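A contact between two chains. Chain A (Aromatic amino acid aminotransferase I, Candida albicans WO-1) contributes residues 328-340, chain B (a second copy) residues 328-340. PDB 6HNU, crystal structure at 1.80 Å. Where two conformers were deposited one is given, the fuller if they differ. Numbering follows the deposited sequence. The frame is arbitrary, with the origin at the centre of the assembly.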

# COMPACT_ATOMS: atom_id res chain seq x y z
N SER A 328 5.53 -2.81 5.29
CA SER A 328 4.53 -3.23 4.29
C SER A 328 4.28 -2.02 3.38
O SER A 328 5.08 -1.83 2.46
CB SER A 328 3.31 -3.88 4.91
OG SER A 328 2.58 -3.01 5.76
N VAL A 329 3.38 -1.10 3.67
CA VAL A 329 3.04 -0.11 2.59
C VAL A 329 3.92 1.13 2.67
O VAL A 329 3.93 1.88 1.68
CB VAL A 329 1.56 0.23 2.60
CG1 VAL A 329 0.76 -0.93 2.05
CG2 VAL A 329 1.05 0.66 3.95
N GLN A 330 4.58 1.36 3.81
CA GLN A 330 5.54 2.46 4.08
C GLN A 330 4.74 3.74 4.34
O GLN A 330 4.83 4.28 5.46
CB GLN A 330 6.59 2.54 2.97
CG GLN A 330 7.94 3.10 3.42
CD GLN A 330 7.89 4.60 3.63
OE1 GLN A 330 8.39 5.12 4.63
NE2 GLN A 330 7.28 5.30 2.69
N ASN A 331 3.92 4.19 3.39
CA ASN A 331 3.12 5.42 3.54
C ASN A 331 2.21 5.58 2.33
O ASN A 331 2.49 5.04 1.26
CB ASN A 331 4.01 6.67 3.68
CG ASN A 331 4.02 7.20 5.09
OD1 ASN A 331 3.05 7.04 5.85
ND2 ASN A 331 5.11 7.84 5.45
N PRO A 332 1.10 6.32 2.48
CA PRO A 332 0.29 6.70 1.33
C PRO A 332 1.14 7.60 0.43
O PRO A 332 2.11 8.20 0.90
CB PRO A 332 -0.92 7.45 1.91
CG PRO A 332 -0.86 7.22 3.42
CD PRO A 332 0.59 6.88 3.74
N SER A 333 0.76 7.65 -0.83
CA SER A 333 1.23 8.63 -1.83
C SER A 333 1.20 10.01 -1.20
O SER A 333 0.15 10.40 -0.63
CB SER A 333 0.37 8.59 -3.04
OG SER A 333 0.51 9.77 -3.83
N GLY A 334 2.31 10.72 -1.31
CA GLY A 334 2.43 12.11 -0.85
C GLY A 334 1.58 13.03 -1.70
O GLY A 334 1.14 14.08 -1.15
N PHE A 335 1.34 12.67 -2.96
CA PHE A 335 0.38 13.42 -3.83
C PHE A 335 -1.02 13.28 -3.22
O PHE A 335 -1.72 14.29 -3.02
CB PHE A 335 0.39 12.95 -5.29
CG PHE A 335 1.62 13.37 -6.03
CD1 PHE A 335 1.89 14.72 -6.23
CD2 PHE A 335 2.51 12.44 -6.51
CE1 PHE A 335 3.04 15.11 -6.91
CE2 PHE A 335 3.65 12.83 -7.20
CZ PHE A 335 3.91 14.18 -7.40
N SER A 336 -1.43 12.06 -2.91
CA SER A 336 -2.77 11.80 -2.32
C SER A 336 -2.90 12.58 -1.02
O SER A 336 -3.93 13.23 -0.80
CB SER A 336 -3.02 10.34 -2.10
OG SER A 336 -3.44 9.70 -3.29
N GLU A 337 -1.90 12.47 -0.15
CA GLU A 337 -1.97 13.05 1.20
C GLU A 337 -1.94 14.59 1.09
O GLU A 337 -2.76 15.22 1.75
CB GLU A 337 -0.89 12.48 2.09
CG GLU A 337 -1.30 12.54 3.53
CD GLU A 337 -0.47 11.69 4.46
OE1 GLU A 337 0.19 10.75 3.98
OE2 GLU A 337 -0.49 12.02 5.65
N ALA A 338 -1.06 15.16 0.27
CA ALA A 338 -0.92 16.63 0.13
C ALA A 338 -2.17 17.23 -0.52
O ALA A 338 -2.65 18.29 -0.04
CB ALA A 338 0.33 16.96 -0.64
N LEU A 339 -2.73 16.57 -1.53
CA LEU A 339 -3.95 17.06 -2.20
C LEU A 339 -5.17 16.88 -1.30
O LEU A 339 -5.99 17.77 -1.31
CB LEU A 339 -4.17 16.35 -3.54
CG LEU A 339 -3.20 16.76 -4.64
CD1 LEU A 339 -3.37 15.88 -5.87
CD2 LEU A 339 -3.39 18.23 -4.97
N ALA A 340 -5.30 15.79 -0.54
CA ALA A 340 -6.47 15.63 0.35
C ALA A 340 -6.38 16.68 1.46
O ALA A 340 -7.40 17.31 1.79
CB ALA A 340 -6.56 14.23 0.94
N SER B 328 -4.63 -6.70 -0.33
CA SER B 328 -3.64 -6.00 0.53
C SER B 328 -3.65 -4.51 0.13
O SER B 328 -4.60 -3.78 0.54
CB SER B 328 -2.30 -6.70 0.50
OG SER B 328 -1.67 -6.63 -0.77
N VAL B 329 -2.85 -4.10 -0.84
CA VAL B 329 -2.71 -2.64 -1.14
C VAL B 329 -3.72 -2.16 -2.18
O VAL B 329 -3.92 -0.93 -2.23
CB VAL B 329 -1.28 -2.25 -1.52
CG1 VAL B 329 -0.38 -2.43 -0.32
CG2 VAL B 329 -0.76 -3.02 -2.71
N GLN B 330 -4.28 -3.07 -2.99
CA GLN B 330 -5.32 -2.82 -4.01
C GLN B 330 -4.68 -2.22 -5.27
O GLN B 330 -4.68 -2.88 -6.35
CB GLN B 330 -6.42 -2.00 -3.33
CG GLN B 330 -7.82 -2.43 -3.73
CD GLN B 330 -8.21 -1.76 -5.02
OE1 GLN B 330 -7.78 -0.64 -5.30
NE2 GLN B 330 -9.00 -2.46 -5.81
N ASN B 331 -4.08 -1.03 -5.16
CA ASN B 331 -3.49 -0.32 -6.31
C ASN B 331 -2.73 0.87 -5.79
O ASN B 331 -3.04 1.33 -4.72
CB ASN B 331 -4.57 0.16 -7.29
CG ASN B 331 -4.65 -0.74 -8.51
OD1 ASN B 331 -3.61 -1.23 -8.98
ND2 ASN B 331 -5.86 -0.94 -9.03
N PRO B 332 -1.73 1.40 -6.52
CA PRO B 332 -1.13 2.67 -6.17
C PRO B 332 -2.16 3.79 -6.26
O PRO B 332 -3.18 3.64 -6.99
CB PRO B 332 -0.08 2.89 -7.28
CG PRO B 332 0.18 1.51 -7.82
CD PRO B 332 -1.17 0.84 -7.76
N SER B 333 -1.87 4.92 -5.60
CA SER B 333 -2.57 6.20 -5.77
C SER B 333 -2.77 6.49 -7.27
O SER B 333 -1.76 6.49 -8.06
CB SER B 333 -1.81 7.34 -5.17
OG SER B 333 -2.36 8.59 -5.59
N GLY B 334 -4.01 6.82 -7.62
CA GLY B 334 -4.38 7.20 -8.99
C GLY B 334 -3.69 8.51 -9.33
O GLY B 334 -3.35 8.76 -10.49
N PHE B 335 -3.53 9.38 -8.32
CA PHE B 335 -2.80 10.65 -8.52
C PHE B 335 -1.35 10.32 -8.84
O PHE B 335 -0.83 10.89 -9.79
CB PHE B 335 -2.92 11.60 -7.32
CG PHE B 335 -4.30 12.18 -7.11
CD1 PHE B 335 -4.84 13.05 -8.03
CD2 PHE B 335 -5.01 11.90 -5.96
CE1 PHE B 335 -6.11 13.58 -7.83
CE2 PHE B 335 -6.28 12.42 -5.76
CZ PHE B 335 -6.82 13.29 -6.69
N SER B 336 -0.66 9.46 -8.07
CA SER B 336 0.75 9.12 -8.37
C SER B 336 0.84 8.52 -9.80
O SER B 336 1.74 8.89 -10.59
CB SER B 336 1.31 8.14 -7.34
OG SER B 336 1.47 8.79 -6.10
N GLU B 337 -0.04 7.59 -10.13
CA GLU B 337 0.14 6.82 -11.39
C GLU B 337 -0.20 7.71 -12.59
O GLU B 337 0.48 7.60 -13.64
CB GLU B 337 -0.71 5.55 -11.35
CG GLU B 337 -0.11 4.46 -12.18
CD GLU B 337 -0.84 3.13 -12.11
OE1 GLU B 337 -1.39 2.81 -11.05
OE2 GLU B 337 -0.84 2.45 -13.13
N ALA B 338 -1.23 8.54 -12.45
CA ALA B 338 -1.65 9.48 -13.52
C ALA B 338 -0.57 10.56 -13.70
O ALA B 338 -0.22 10.85 -14.88
CB ALA B 338 -2.99 10.09 -13.20
N LEU B 339 -0.02 11.09 -12.60
CA LEU B 339 1.02 12.14 -12.69
C LEU B 339 2.31 11.51 -13.21
O LEU B 339 2.95 12.15 -14.00
CB LEU B 339 1.22 12.83 -11.35
CG LEU B 339 0.15 13.86 -10.97
CD1 LEU B 339 0.37 14.36 -9.53
CD2 LEU B 339 0.15 15.03 -11.94
N ALA B 340 2.69 10.28 -12.81
CA ALA B 340 3.94 9.62 -13.28
C ALA B 340 3.81 9.36 -14.78
O ALA B 340 4.72 9.65 -15.56
CB ALA B 340 4.21 8.34 -12.50

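A polar group buried in a subunit interface generally needs hydrogen-bonding partners, and a reciprocal contact can supply some of them in matching pairs. The aminotransferase dimer illustrates the principle with two serines from each chain. A:Ser333 OG donates to B:Ser336 OG at 2.7 Å, and B:Ser333 OG returns the arrangement to A:Ser336 OG at 2.8 Å. The A:Ser333 and B:Ser333 hydroxyls also work within their own chains. As the N-caps of the helices that begin at A:Gly334 and B:Gly334, they accept from a backbone amide of the first turn, with A:Ser336 N to A:Ser333 OG and B:Ser336 N to B:Ser333 OG both 3.1 Å and nearly linear. One hydroxyl thus accepts a helix amide and donates across the interface, so capping and association share a single atom. The A:Ser336 and B:Ser336 hydroxyls make further hydrogen bonds elsewhere in the structure.

The same residues come close to each other, with A:Ser333 CB 3.3 Å from B:Ser333 CB and the A:Ser333 and B:Ser333 CA atoms 6.0 Å apart.

Around this polar centre the packing is aromatic and aliphatic. The A:Phe335 and B:Phe335 rings each offer one face to a leucine of the partner: B:Leu339 CD1 lies 3.8 Å from the centroid of the A:Phe335 ring, and A:Leu339 CD1 lies 4.0 Å from that of B:Phe335, both 15° off the ring normal, a CH-pi geometry. The ring edges meet the serines, with A:Phe335 CD2 3.8 Å from B:Ser336 OG and B:Phe335 CD2 also 3.8 Å from A:Ser336 OG. On each helix the phenylalanine and leucine stand about one turn apart, and the N-to-C directions of the two helices make an angle of 113°.

Farther out, in the loops, A:Val329 CG1 meets B:Val329 CG1 at 3.0 Å, very short for two methyl carbons. Both valines adopt the m rotamer and point toward the opposing stretch; as with A:Ser333 and B:Ser333, a residue meets its own counterpart.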